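Type I polyketide synthase PikAII (Streptomyces venezuelae, PDB 3QP9) probably epimerises the alpha-substituent of a polyketide intermediate without reducing its ketone, as the C2-type ketoreductase of a modular synthase. Local coordinates at residues A183-P187 and F500-R504. Numbering follows the deposited sequence.
Sequences ALEHP and FTTAR
Arg-504 runs across the end of helix 170-185 and touches Ala-183, Leu-184 and Pro-187. Arg-504 CB lies 3.6 Å from Ala-183 O, 4.1 Å from Leu-184 CD2 and 3.9 Å from Pro-187 CB. CG, anti to the backbone N (chi1 166°), also sits by the Ala-183 carbonyl. A bend at chi2 (74°) then brings Arg-504 CD to 3.4 Å from Ala-183 O. Arg-504 NE follows, 3.9 Å from Ala-183 CB, and that methyl sits over one face of the guanidinium, toward its rim. At the tip, Arg-504 NH2 gives a weak hydrogen bond to Pro-187 O (3.0 Å, 131° at the hydrogen). The acceptor lies at the guanidinium edge, in its plane. NH2 also hydrogen-bonds Trp-190 O, and NH1 forms a salt bridge with Asp-219, so several partners fix the rotation of the group. This C2-type ketoreductase is built on Rossmann folds. Helix 170-185 and strand 190-196 belong to the N-terminal structural subdomain expected of such domains. Phe-500 of helix 493-501 and the residues following it pack on the end of helix 170-185 and the turn after it, at the surface. Leu-184 adds an apolar patch beside the arginine stem. Its side chain crosses that of Phe-500 at about a right angle, with Leu-184 CD1 3.8 Å from Phe-500 CE1. The Pro-187 ring rests against the Ala-503 backbone, Pro-187 CB 3.6 Å from Ala-503 O.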
loop_
_atom_site.group_PDB
_atom_site.type_symbol
_atom_site.label_atom_id
_atom_site.label_comp_id
_atom_site.label_asym_id
_atom_site.label_seq_id
_atom_site.Cartn_x
_atom_site.Cartn_y
_atom_site.Cartn_z
ATOM N N ALA A 183 -1.580 13.220 4.462
ATOM C CA ALA A 183 -2.467 13.607 5.573
ATOM C C ALA A 183 -1.782 13.901 6.908
ATOM O O ALA A 183 -2.240 14.808 7.667
ATOM C CB ALA A 183 -3.555 12.517 5.840
ATOM N N LEU A 184 -0.784 13.096 7.265
ATOM C CA LEU A 184 -0.146 13.271 8.596
ATOM C C LEU A 184 0.888 14.353 8.522
ATOM O O LEU A 184 1.075 15.111 9.484
ATOM C CB LEU A 184 0.547 12.014 9.058
ATOM C CG LEU A 184 -0.355 10.814 9.290
ATOM C CD1 LEU A 184 0.452 9.511 9.524
ATOM C CD2 LEU A 184 -1.264 11.151 10.431
ATOM N N GLU A 185 1.512 14.474 7.352
ATOM C CA GLU A 185 2.551 15.496 7.142
ATOM C C GLU A 185 2.043 16.894 6.769
ATOM O O GLU A 185 2.700 17.910 7.064
ATOM C CB GLU A 185 3.626 14.983 6.147
ATOM C CG GLU A 185 4.406 13.711 6.586
ATOM C CD GLU A 185 5.456 13.343 5.558
ATOM O OE1 GLU A 185 5.492 13.942 4.448
ATOM O OE2 GLU A 185 6.228 12.424 5.841
ATOM N N HIS A 186 0.913 16.981 6.077
ATOM C CA HIS A 186 0.341 18.284 5.718
ATOM C C HIS A 186 -1.138 18.329 6.126
ATOM O O HIS A 186 -2.057 18.381 5.286
ATOM C CB HIS A 186 0.532 18.549 4.212
ATOM C CG HIS A 186 1.954 18.470 3.777
ATOM N ND1 HIS A 186 2.837 19.510 3.979
ATOM C CD2 HIS A 186 2.650 17.500 3.134
ATOM C CE1 HIS A 186 4.029 19.179 3.511
ATOM N NE2 HIS A 186 3.950 17.962 2.993
ATOM N N PRO A 187 -1.390 18.206 7.413
ATOM C CA PRO A 187 -2.788 17.963 7.781
ATOM C C PRO A 187 -3.755 19.134 7.485
ATOM O O PRO A 187 -4.916 18.924 7.315
ATOM C CB PRO A 187 -2.720 17.743 9.279
ATOM C CG PRO A 187 -1.360 18.410 9.695
ATOM C CD PRO A 187 -0.466 18.168 8.556
ATOM N N PHE A 500 -1.089 9.088 16.998
ATOM C CA PHE A 500 -1.506 9.089 15.574
ATOM C C PHE A 500 -2.418 10.297 15.223
ATOM O O PHE A 500 -2.520 10.698 14.091
ATOM C CB PHE A 500 -2.258 7.762 15.283
ATOM C CG PHE A 500 -2.541 7.515 13.796
ATOM C CD1 PHE A 500 -1.497 7.324 12.900
ATOM C CD2 PHE A 500 -3.837 7.447 13.327
ATOM C CE1 PHE A 500 -1.749 7.105 11.545
ATOM C CE2 PHE A 500 -4.094 7.197 11.961
ATOM C CZ PHE A 500 -3.037 7.057 11.084
ATOM N N THR A 501 -3.197 10.771 16.178
ATOM C CA THR A 501 -4.177 11.826 15.853
ATOM C C THR A 501 -3.786 13.186 16.377
ATOM O O THR A 501 -4.599 14.117 16.292
ATOM C CB THR A 501 -5.601 11.519 16.336
ATOM O OG1 THR A 501 -5.604 11.269 17.758
ATOM C CG2 THR A 501 -6.205 10.276 15.564
ATOM N N THR A 502 -2.547 13.293 16.861
ATOM C CA THR A 502 -2.079 14.542 17.487
ATOM C C THR A 502 -2.094 15.685 16.464
ATOM O O THR A 502 -2.527 16.778 16.795
ATOM C CB THR A 502 -0.729 14.393 18.304
ATOM O OG1 THR A 502 -0.928 13.499 19.423
ATOM C CG2 THR A 502 -0.259 15.730 18.911
ATOM N N ALA A 503 -1.663 15.431 15.236
ATOM C CA ALA A 503 -1.666 16.469 14.198
ATOM C C ALA A 503 -2.875 16.459 13.274
ATOM O O ALA A 503 -3.325 17.503 12.787
ATOM C CB ALA A 503 -0.391 16.372 13.362
ATOM N N ARG A 504 -3.413 15.269 13.039
ATOM C CA ARG A 504 -4.439 15.135 12.049
ATOM C C ARG A 504 -5.591 14.349 12.684
ATOM O O ARG A 504 -5.394 13.222 13.032
ATOM C CB ARG A 504 -3.814 14.333 10.855
ATOM C CG ARG A 504 -4.791 13.776 9.843
ATOM C CD ARG A 504 -5.325 14.872 8.996
ATOM N NE ARG A 504 -6.244 14.380 8.027
ATOM C CZ ARG A 504 -6.727 15.070 6.976
ATOM N NH1 ARG A 504 -7.569 14.430 6.131
ATOM N NH2 ARG A 504 -6.371 16.345 6.737
#